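PDB 5K2M: RimK-related lysine biosynthesis protein from Thermococcus kodakarensis, which binds ADP and magnesium ions and, as a LysX-type member of the RimK family, probably acts as an ATP-dependent ligase in amino-acid biosynthesis. Local coordinates for residues L43-I48 against E265-V270; I3-T8 against M15-R20; G178-G183 against A260-E265; L84-R89 against E219-G224. All coordinates share one frame; numbering follows the deposited sequence.

In the fold
From the N terminus, contact 2 (3-8 with 15-20) closes first, a short loop within the opening beta-alpha-beta unit. Contact 1 then begins on strand 45-49, beside strand 2-7 in the same parallel sheet, and closes only at 265-270, near the C terminus. Within that long excursion contacts 4 and 3 interlock: 84-89, 178-183, 219-224 and 260-265 alternate along the chain, so the two loops cross. Contacts 1 and 3 share E265 and use successive parts of helix 259-272, which links the N-terminal sheet to the hairpin of strands 170-177 and 180-188. Contact 4 joins helix 83-90 to the loop before strand 225-233, and a backbone hydrogen bond from G178 N to G224 O (3.0 Å) ties it to contact 3.

Contact 1: residues L43-I48 against E265-V270; sequences LDVVII and EYAVEV
V45 and A267 are the closest backbone pair where strand 45-48 packs against helix 265-270, their CA atoms 6.6 Å apart. The two short segments point in roughly opposing directions, with 144° between their N-to-C axes and a closest axial approach of 8.3 Å. No hydrogen bond joins them, and the meeting is made by branched aliphatic side chains and one alanine. V45 carries most of it from the strand. With chi1 at 60°, its CG1 is tucked between backbone N and carbonyl carbon, while CG2 reaches over to the helix. There V45 CG2 presses on V270 CG2 at 3.5 Å, tighter than usual carbon contact, the two valine side chains crossing at about a right angle. V45 CG1 lies 3.7 Å from A267 O, so the valine also rests on the helix backbone. Two residues along, I47 comes in alongside the small methyl of A267. Its CG1 and CD1 both touch A267 CB, at 3.7 Å and 3.8 Å, because the chain is extended beyond CB (chi2 165°), which carries CD1 out to the methyl. The same I47 continues onto L263 and V264 one turn earlier in helix 259-272, and V270 also touches V71 on strand 70-71. The helix thus lies across one face of the parallel N-terminal sheet, and the C-terminal helix returns to the start of the chain. The contact is carbon on carbon, with A267 O met only by carbons of V45, so no hydrogen bond fixes its direction; shape sets its spacing, and A267 lets the strand come close.

Contact 2: residues I3-T8 against M15-R20; sequences IGITYT and MAIKER
I5 of strand 2-7 packs on I17 and K18 of helix 12-24, a buried apolar contact between the first strand and the helix of the beta-alpha-beta unit completed by strand 26-31. A single methyl does nearly all the touching. I5 CD1 approaches the helix backbone, 3.6 Å from K18 CA and 3.8 Å from K18 N, and meets I17 CG2 at 3.8 Å. It gets there because the isoleucine chain is fully extended beyond CB (chi2 176°), pushing its end methyl between the starts of the two helix side chains. K18 offers only its root, with K18 CB 4.1 Å from I5 CD1; the rest of the chain leads off to a salt bridge between its NZ and an acidic side chain of another protein in the assembly. I17 continues onto L263 and V264 of helix 259-272. Next along the helix, R20 NH1 forms a bent salt bridge with E19 OE2 at 2.7 Å (131° at the hydrogen); the oxygen offers its anti lone pair and sits 32° out of the guanidinium plane, while R20 NH2 pairs with D258. The helix therefore divides its chemistry: aliphatic carbon settles on the sheet, while K18 and R20 carry their charges to partners beyond the helix, R20 also pairing with E19.

Contact 3: residues G178-G183 against A260-E265; sequences GGEFVG and AGKLVE
An extended E180 and a kinked K262 reach each other across the gap between strand 180-188 and helix 259-272. E180 sends CG opposite its backbone N (chi1 -176°) and runs out straight from there, whereas K262 folds at chi2 (-78°) before its last carbons extend, which swings the ammonium across the end of the glutamate. The two side chains cross at about a right angle. K262 NZ donates to E180 OE2 at 3.0 Å, meeting its syn lone pair, and E180 OE1 stays 3.5 Å from K262 NZ, so the ammonium leans to one oxygen of the carboxylate. K262 CE follows closely, 3.5 Å from E180 OE2. Nearer the backbone, V182 CG1 lies 4.3 Å from K262 CG, a loose apolar touch at the root of the lysine chain. E265 OE1 stands 5.7 Å from E180 OE1; the lysine probably eases this pairing of like charges. A methionine in place of K262 would probably leave E180 without its counter-charge and with E265 as an unrelieved acidic neighbour. The contact lies at the surface, where G178 and G179 turn strand 170-177 back into strand 180-188 as a beta hairpin, both with positive phi. I177 of the first hairpin strand touches both V182 and K262, while F181 packs on helix 208-219. On the helix, L263 and V264 turn instead to I47 of strand 45-49, and A260 to A16 of helix 12-24, so helix 259-272 is wedged between the hairpin and the N-terminal sheet.

Contact 4: residues L84-R89 against E219-G224; sequences LFATLR and EAFGEG
R89 and F221 cross obliquely, the arginine laying its aliphatic stem beside the phenyl ring while its guanidinium plane stands 65° from that of the ring. R89 CB is 4.1 Å from F221 CE1, and R89 CD is the same distance from F221 CD1, so methylenes rather than charge meet the aromatic group. A bend at chi3 (-71°) then turns the guanidinium off toward E79, with which R89 NE forms a salt bridge. F221 advances with CG beside its own backbone N (chi1 -65°), and its far corner reaches the helix: F221 CZ lies 4.0 Å from A86 CB and 3.9 Å from A86 O. A220 completes the interlock, its O 3.3 Å from R89 CG and its CB 3.7 Å from R89 O. No hydrogen bond links the two segments. An alanine in place of F221 would probably open a gap between A86 and the stem of R89 and leave that stem freer to shift. Beyond F221, G222 breaks the helical path with positive phi and leads the chain into strand 225-233. R89 and F85 of helix 83-90 also meet R61 of the second subunit, so the contact lies close to the subunit interface. A86 and F221 both touch V242, whose neighbours E241 and N243 bind magnesium; the contact probably backs the strand that carries these metal ligands, close to the nucleotide and metal site of the ATP-grasp fold, the A86 side chain being about 9 Å from a bound magnesium ion.

Contact 1: residues L43-I48 against E265-V270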
# COMPACT_ATOMS: atom_id res chain seq x y z
N LEU A 43 -31.41 20.63 -11.16
CA LEU A 43 -31.98 20.77 -12.48
C LEU A 43 -32.85 19.57 -12.75
O LEU A 43 -32.47 18.44 -12.42
CB LEU A 43 -30.85 20.79 -13.52
CG LEU A 43 -30.22 22.06 -14.11
CD1 LEU A 43 -30.41 23.33 -13.32
CD2 LEU A 43 -28.73 21.82 -14.37
N ASP A 44 -34.00 19.80 -13.37
CA ASP A 44 -34.92 18.73 -13.69
C ASP A 44 -34.69 18.18 -15.09
O ASP A 44 -35.05 17.04 -15.38
CB ASP A 44 -36.36 19.21 -13.52
CG ASP A 44 -36.66 19.61 -12.08
OD1 ASP A 44 -36.62 18.72 -11.20
OD2 ASP A 44 -36.92 20.80 -11.82
N VAL A 45 -34.08 18.99 -15.95
CA VAL A 45 -33.71 18.58 -17.29
C VAL A 45 -32.70 19.58 -17.84
O VAL A 45 -32.70 20.74 -17.43
CB VAL A 45 -34.95 18.46 -18.22
CG1 VAL A 45 -35.69 19.79 -18.35
CG2 VAL A 45 -34.57 17.93 -19.59
N VAL A 46 -31.82 19.11 -18.72
CA VAL A 46 -30.93 20.00 -19.45
C VAL A 46 -31.14 19.85 -20.95
O VAL A 46 -31.18 18.73 -21.46
CB VAL A 46 -29.45 19.74 -19.14
CG1 VAL A 46 -28.56 20.63 -19.99
CG2 VAL A 46 -29.20 19.97 -17.67
N ILE A 47 -31.29 20.98 -21.63
CA ILE A 47 -31.38 21.03 -23.08
C ILE A 47 -29.97 21.29 -23.60
O ILE A 47 -29.39 22.35 -23.35
CB ILE A 47 -32.36 22.13 -23.53
CG1 ILE A 47 -33.77 21.78 -23.04
CG2 ILE A 47 -32.36 22.28 -25.04
CD1 ILE A 47 -34.76 22.93 -23.11
N ILE A 48 -29.43 20.31 -24.30
CA ILE A 48 -28.04 20.32 -24.73
C ILE A 48 -27.89 21.07 -26.05
O ILE A 48 -28.40 20.61 -27.07
CB ILE A 48 -27.53 18.87 -24.89
CG1 ILE A 48 -27.64 18.11 -23.56
CG2 ILE A 48 -26.09 18.84 -25.41
CD1 ILE A 48 -26.65 18.54 -22.49
N GLU A 265 -41.10 21.74 -24.85
CA GLU A 265 -42.22 20.90 -24.40
C GLU A 265 -41.79 19.45 -24.23
O GLU A 265 -42.16 18.78 -23.28
CB GLU A 265 -43.41 20.99 -25.36
CG GLU A 265 -44.14 22.32 -25.32
CD GLU A 265 -45.15 22.51 -26.46
OE1 GLU A 265 -45.47 21.54 -27.17
OE2 GLU A 265 -45.62 23.65 -26.63
N TYR A 266 -40.98 18.97 -25.16
CA TYR A 266 -40.42 17.65 -25.04
C TYR A 266 -39.49 17.56 -23.84
O TYR A 266 -39.57 16.62 -23.05
CB TYR A 266 -39.67 17.29 -26.32
CG TYR A 266 -39.08 15.92 -26.27
CD1 TYR A 266 -39.90 14.81 -26.34
CD2 TYR A 266 -37.72 15.73 -26.14
CE1 TYR A 266 -39.38 13.54 -26.29
CE2 TYR A 266 -37.19 14.45 -26.09
CZ TYR A 266 -38.03 13.37 -26.17
OH TYR A 266 -37.53 12.10 -26.13
N ALA A 267 -38.61 18.54 -23.68
CA ALA A 267 -37.76 18.61 -22.50
C ALA A 267 -38.60 18.58 -21.22
O ALA A 267 -38.25 17.88 -20.28
CB ALA A 267 -36.89 19.85 -22.52
N VAL A 268 -39.71 19.33 -21.17
CA VAL A 268 -40.52 19.29 -19.95
C VAL A 268 -41.14 17.90 -19.74
O VAL A 268 -41.20 17.42 -18.61
CB VAL A 268 -41.57 20.43 -19.81
CG1 VAL A 268 -41.00 21.79 -20.21
CG2 VAL A 268 -42.86 20.14 -20.56
N GLU A 269 -41.57 17.24 -20.82
CA GLU A 269 -42.04 15.86 -20.71
C GLU A 269 -40.95 14.91 -20.17
O GLU A 269 -41.26 14.08 -19.33
CB GLU A 269 -42.59 15.32 -22.05
CG GLU A 269 -43.91 15.94 -22.49
CD GLU A 269 -45.00 15.79 -21.44
OE1 GLU A 269 -45.18 14.68 -20.91
OE2 GLU A 269 -45.67 16.80 -21.11
N VAL A 270 -39.70 15.04 -20.62
CA VAL A 270 -38.65 14.13 -20.09
C VAL A 270 -38.31 14.41 -18.62
O VAL A 270 -38.00 13.49 -17.88
CB VAL A 270 -37.34 14.03 -20.94
CG1 VAL A 270 -37.62 14.07 -22.44
CG2 VAL A 270 -36.32 15.07 -20.55

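Contact 2: residues I3-T8 against M15-R20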
# COMPACT_ATOMS: atom_id res chain seq x y z
N ILE A 3 -35.01 24.25 -15.67
CA ILE A 3 -34.58 23.77 -16.98
C ILE A 3 -33.20 24.37 -17.27
O ILE A 3 -33.04 25.58 -17.34
CB ILE A 3 -35.58 24.20 -18.08
CG1 ILE A 3 -36.95 23.56 -17.85
CG2 ILE A 3 -35.04 23.84 -19.46
CD1 ILE A 3 -38.07 24.13 -18.70
N GLY A 4 -32.20 23.51 -17.43
CA GLY A 4 -30.88 23.96 -17.86
C GLY A 4 -30.77 24.06 -19.37
O GLY A 4 -31.38 23.27 -20.10
N ILE A 5 -29.99 25.02 -19.85
CA ILE A 5 -29.61 25.07 -21.27
C ILE A 5 -28.09 25.17 -21.38
O ILE A 5 -27.52 26.18 -20.96
CB ILE A 5 -30.23 26.28 -21.99
CG1 ILE A 5 -31.75 26.28 -21.83
CG2 ILE A 5 -29.87 26.27 -23.47
CD1 ILE A 5 -32.43 27.49 -22.44
N THR A 6 -27.43 24.17 -21.95
CA THR A 6 -25.97 24.23 -22.12
C THR A 6 -25.63 24.75 -23.50
O THR A 6 -26.26 24.36 -24.49
CB THR A 6 -25.28 22.89 -21.90
OG1 THR A 6 -25.76 21.96 -22.86
CG2 THR A 6 -25.54 22.37 -20.52
N TYR A 7 -24.63 25.61 -23.57
CA TYR A 7 -24.34 26.38 -24.79
C TYR A 7 -22.89 26.84 -24.91
O TYR A 7 -22.16 26.99 -23.91
CB TYR A 7 -25.29 27.58 -24.87
CG TYR A 7 -25.00 28.70 -23.89
CD1 TYR A 7 -25.55 28.71 -22.60
CD2 TYR A 7 -24.21 29.78 -24.26
CE1 TYR A 7 -25.29 29.75 -21.72
CE2 TYR A 7 -23.95 30.81 -23.38
CZ TYR A 7 -24.48 30.80 -22.13
OH TYR A 7 -24.18 31.86 -21.29
N THR A 8 -22.48 27.07 -26.15
CA THR A 8 -21.18 27.62 -26.46
C THR A 8 -21.35 29.11 -26.73
O THR A 8 -20.75 29.95 -26.07
CB THR A 8 -20.59 26.93 -27.70
OG1 THR A 8 -20.68 25.51 -27.51
CG2 THR A 8 -19.13 27.35 -27.92
N MET A 15 -31.63 31.55 -27.92
CA MET A 15 -32.44 32.63 -27.34
C MET A 15 -33.93 32.28 -27.40
O MET A 15 -34.68 32.60 -26.49
CB MET A 15 -32.17 33.97 -28.05
CG MET A 15 -30.73 34.48 -27.96
SD MET A 15 -30.04 34.64 -26.29
CE MET A 15 -31.20 35.75 -25.48
N ALA A 16 -34.36 31.62 -28.48
CA ALA A 16 -35.75 31.19 -28.58
C ALA A 16 -36.02 30.08 -27.57
O ALA A 16 -37.05 30.08 -26.88
CB ALA A 16 -36.06 30.73 -30.00
N ILE A 17 -35.08 29.14 -27.44
CA ILE A 17 -35.24 28.05 -26.48
C ILE A 17 -35.36 28.63 -25.07
O ILE A 17 -36.21 28.21 -24.30
CB ILE A 17 -34.09 27.03 -26.58
CG1 ILE A 17 -34.20 26.28 -27.92
CG2 ILE A 17 -34.16 26.00 -25.45
CD1 ILE A 17 -32.94 25.60 -28.37
N LYS A 18 -34.52 29.61 -24.76
CA LYS A 18 -34.52 30.25 -23.45
C LYS A 18 -35.87 30.89 -23.14
O LYS A 18 -36.41 30.69 -22.06
CB LYS A 18 -33.42 31.31 -23.40
CG LYS A 18 -33.47 32.20 -22.17
CD LYS A 18 -32.22 33.06 -22.09
CE LYS A 18 -32.06 33.73 -20.74
NZ LYS A 18 -32.48 35.15 -20.80
N GLU A 19 -36.41 31.66 -24.09
CA GLU A 19 -37.72 32.30 -23.93
C GLU A 19 -38.81 31.27 -23.64
O GLU A 19 -39.58 31.44 -22.70
CB GLU A 19 -38.09 33.13 -25.16
CG GLU A 19 -39.32 34.03 -24.98
CD GLU A 19 -40.65 33.31 -25.16
OE1 GLU A 19 -41.61 33.58 -24.39
OE2 GLU A 19 -40.77 32.47 -26.07
N ARG A 20 -38.86 30.20 -24.43
CA ARG A 20 -39.91 29.18 -24.26
C ARG A 20 -39.77 28.46 -22.93
O ARG A 20 -40.76 28.27 -22.22
CB ARG A 20 -39.90 28.14 -25.38
CG ARG A 20 -39.99 28.70 -26.78
CD ARG A 20 -41.34 29.32 -27.15
NE ARG A 20 -41.31 29.59 -28.59
CZ ARG A 20 -40.59 30.56 -29.17
NH1 ARG A 20 -39.88 31.44 -28.45
NH2 ARG A 20 -40.61 30.68 -30.50

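Contact 3: residues G178-G183 against A260-E265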
# COMPACT_ATOMS: atom_id res chain seq x y z
N GLY A 178 -39.97 13.98 -30.42
CA GLY A 178 -40.75 13.04 -29.61
C GLY A 178 -41.77 12.22 -30.39
O GLY A 178 -42.77 11.80 -29.83
N GLY A 179 -41.52 12.01 -31.68
CA GLY A 179 -42.44 11.27 -32.54
C GLY A 179 -43.38 12.16 -33.34
O GLY A 179 -44.06 11.69 -34.24
N GLU A 180 -43.41 13.45 -33.03
CA GLU A 180 -44.30 14.38 -33.71
C GLU A 180 -43.55 15.11 -34.81
O GLU A 180 -42.58 15.83 -34.54
CB GLU A 180 -44.87 15.39 -32.70
CG GLU A 180 -45.89 16.37 -33.28
CD GLU A 180 -46.12 17.59 -32.40
OE1 GLU A 180 -45.87 17.52 -31.18
OE2 GLU A 180 -46.56 18.65 -32.93
N PHE A 181 -43.99 14.93 -36.05
CA PHE A 181 -43.52 15.74 -37.17
C PHE A 181 -43.84 17.20 -36.87
O PHE A 181 -44.98 17.52 -36.55
CB PHE A 181 -44.20 15.30 -38.47
CG PHE A 181 -43.83 16.13 -39.66
CD1 PHE A 181 -42.66 15.89 -40.36
CD2 PHE A 181 -44.66 17.15 -40.10
CE1 PHE A 181 -42.32 16.65 -41.47
CE2 PHE A 181 -44.34 17.92 -41.21
CZ PHE A 181 -43.17 17.66 -41.90
N VAL A 182 -42.85 18.09 -36.92
CA VAL A 182 -43.12 19.49 -36.61
C VAL A 182 -43.02 20.40 -37.81
O VAL A 182 -43.56 21.50 -37.78
CB VAL A 182 -42.27 20.03 -35.43
CG1 VAL A 182 -42.14 18.97 -34.35
CG2 VAL A 182 -40.91 20.45 -35.89
N GLY A 183 -42.33 19.96 -38.87
CA GLY A 183 -42.25 20.76 -40.09
C GLY A 183 -41.12 20.36 -41.01
O GLY A 183 -40.24 19.57 -40.62
N ALA A 260 -38.40 25.63 -31.37
CA ALA A 260 -37.91 25.92 -30.03
C ALA A 260 -38.93 25.48 -28.96
O ALA A 260 -38.60 24.73 -28.04
CB ALA A 260 -37.59 27.40 -29.91
N GLY A 261 -40.16 25.95 -29.11
CA GLY A 261 -41.27 25.59 -28.22
C GLY A 261 -41.52 24.10 -28.10
O GLY A 261 -41.69 23.58 -26.99
N LYS A 262 -41.55 23.42 -29.24
CA LYS A 262 -41.73 21.97 -29.26
C LYS A 262 -40.56 21.26 -28.58
O LYS A 262 -40.75 20.26 -27.89
CB LYS A 262 -41.87 21.48 -30.71
CG LYS A 262 -43.12 21.97 -31.42
CD LYS A 262 -44.32 21.16 -30.97
CE LYS A 262 -45.61 21.69 -31.55
NZ LYS A 262 -46.76 20.94 -30.97
N LEU A 263 -39.35 21.77 -28.77
CA LEU A 263 -38.17 21.20 -28.15
C LEU A 263 -38.26 21.32 -26.63
O LEU A 263 -37.95 20.37 -25.90
CB LEU A 263 -36.90 21.88 -28.69
CG LEU A 263 -35.55 21.48 -28.10
CD1 LEU A 263 -35.21 20.05 -28.47
CD2 LEU A 263 -34.45 22.41 -28.58
N VAL A 264 -38.69 22.48 -26.15
CA VAL A 264 -38.85 22.72 -24.72
C VAL A 264 -39.99 21.87 -24.13
O VAL A 264 -39.85 21.33 -23.02
CB VAL A 264 -39.06 24.21 -24.42
CG1 VAL A 264 -39.49 24.42 -22.98
CG2 VAL A 264 -37.78 24.98 -24.70
N GLU A 265 -41.10 21.74 -24.85
CA GLU A 265 -42.22 20.90 -24.40
C GLU A 265 -41.79 19.45 -24.23
O GLU A 265 -42.16 18.78 -23.28
CB GLU A 265 -43.41 20.99 -25.36
CG GLU A 265 -44.14 22.32 -25.32
CD GLU A 265 -45.15 22.51 -26.46
OE1 GLU A 265 -45.47 21.54 -27.17
OE2 GLU A 265 -45.62 23.65 -26.63

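Contact 4: residues L84-R89 against E219-G224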
# COMPACT_ATOMS: atom_id res chain seq x y z
N LEU A 84 -22.08 6.91 -39.76
CA LEU A 84 -22.04 5.46 -39.93
C LEU A 84 -22.95 4.76 -38.95
O LEU A 84 -23.73 3.91 -39.35
CB LEU A 84 -20.60 4.95 -39.82
CG LEU A 84 -20.32 3.47 -40.11
CD1 LEU A 84 -21.13 2.95 -41.28
CD2 LEU A 84 -18.85 3.26 -40.40
N PHE A 85 -22.86 5.10 -37.67
CA PHE A 85 -23.77 4.52 -36.67
C PHE A 85 -25.22 4.87 -37.02
O PHE A 85 -26.12 4.02 -36.90
CB PHE A 85 -23.45 5.02 -35.25
CG PHE A 85 -22.37 4.25 -34.54
CD1 PHE A 85 -21.03 4.36 -34.93
CD2 PHE A 85 -22.67 3.43 -33.45
CE1 PHE A 85 -20.02 3.67 -34.26
CE2 PHE A 85 -21.68 2.73 -32.78
CZ PHE A 85 -20.35 2.85 -33.18
N ALA A 86 -25.46 6.08 -37.50
CA ALA A 86 -26.82 6.47 -37.89
C ALA A 86 -27.37 5.69 -39.08
O ALA A 86 -28.52 5.24 -39.03
CB ALA A 86 -26.94 7.96 -38.12
N THR A 87 -26.57 5.48 -40.14
CA THR A 87 -27.14 4.74 -41.27
C THR A 87 -27.37 3.30 -40.88
O THR A 87 -28.34 2.71 -41.33
CB THR A 87 -26.41 4.85 -42.65
OG1 THR A 87 -25.63 3.67 -42.90
CG2 THR A 87 -25.62 6.05 -42.79
N LEU A 88 -26.51 2.75 -40.02
CA LEU A 88 -26.74 1.40 -39.49
C LEU A 88 -28.11 1.28 -38.82
O LEU A 88 -28.83 0.31 -39.02
CB LEU A 88 -25.63 0.98 -38.53
CG LEU A 88 -24.45 0.15 -39.07
CD1 LEU A 88 -24.32 0.10 -40.58
CD2 LEU A 88 -23.11 0.53 -38.44
N ARG A 89 -28.51 2.28 -38.04
CA ARG A 89 -29.81 2.20 -37.40
C ARG A 89 -30.97 2.47 -38.38
O ARG A 89 -32.05 1.93 -38.21
CB ARG A 89 -29.87 3.11 -36.18
CG ARG A 89 -30.77 2.55 -35.09
CD ARG A 89 -30.38 2.99 -33.70
NE ARG A 89 -29.14 2.37 -33.23
CZ ARG A 89 -29.02 1.14 -32.72
NH1 ARG A 89 -30.07 0.33 -32.64
NH2 ARG A 89 -27.84 0.71 -32.31
N GLU A 219 -38.38 7.01 -35.72
CA GLU A 219 -38.73 5.76 -35.01
C GLU A 219 -37.59 4.73 -35.04
O GLU A 219 -37.49 3.90 -34.15
CB GLU A 219 -40.05 5.17 -35.54
CG GLU A 219 -41.25 5.95 -35.03
CD GLU A 219 -42.59 5.62 -35.68
OE1 GLU A 219 -42.66 4.90 -36.70
OE2 GLU A 219 -43.60 6.12 -35.15
N ALA A 220 -36.73 4.81 -36.05
CA ALA A 220 -35.49 4.05 -36.03
C ALA A 220 -34.63 4.32 -34.79
O ALA A 220 -33.90 3.45 -34.34
CB ALA A 220 -34.67 4.33 -37.29
N PHE A 221 -34.72 5.54 -34.25
CA PHE A 221 -34.01 5.94 -33.05
C PHE A 221 -34.87 5.84 -31.79
O PHE A 221 -34.38 5.41 -30.75
CB PHE A 221 -33.41 7.34 -33.25
CG PHE A 221 -32.36 7.36 -34.32
CD1 PHE A 221 -31.04 7.04 -34.02
CD2 PHE A 221 -32.70 7.59 -35.64
CE1 PHE A 221 -30.07 6.99 -35.01
CE2 PHE A 221 -31.74 7.55 -36.64
CZ PHE A 221 -30.42 7.25 -36.32
N GLY A 222 -36.12 6.27 -31.88
CA GLY A 222 -37.09 6.05 -30.80
C GLY A 222 -37.09 7.06 -29.67
O GLY A 222 -37.76 6.86 -28.66
N GLU A 223 -36.35 8.15 -29.82
CA GLU A 223 -36.31 9.19 -28.80
C GLU A 223 -35.83 10.49 -29.40
O GLU A 223 -35.26 10.51 -30.49
CB GLU A 223 -35.37 8.79 -27.65
CG GLU A 223 -33.96 8.43 -28.10
CD GLU A 223 -32.94 8.34 -26.96
OE1 GLU A 223 -32.26 7.30 -26.85
OE2 GLU A 223 -32.78 9.30 -26.19
N GLY A 224 -36.05 11.56 -28.65
CA GLY A 224 -35.35 12.82 -28.88
C GLY A 224 -35.93 13.75 -29.92
O GLY A 224 -37.05 13.57 -30.41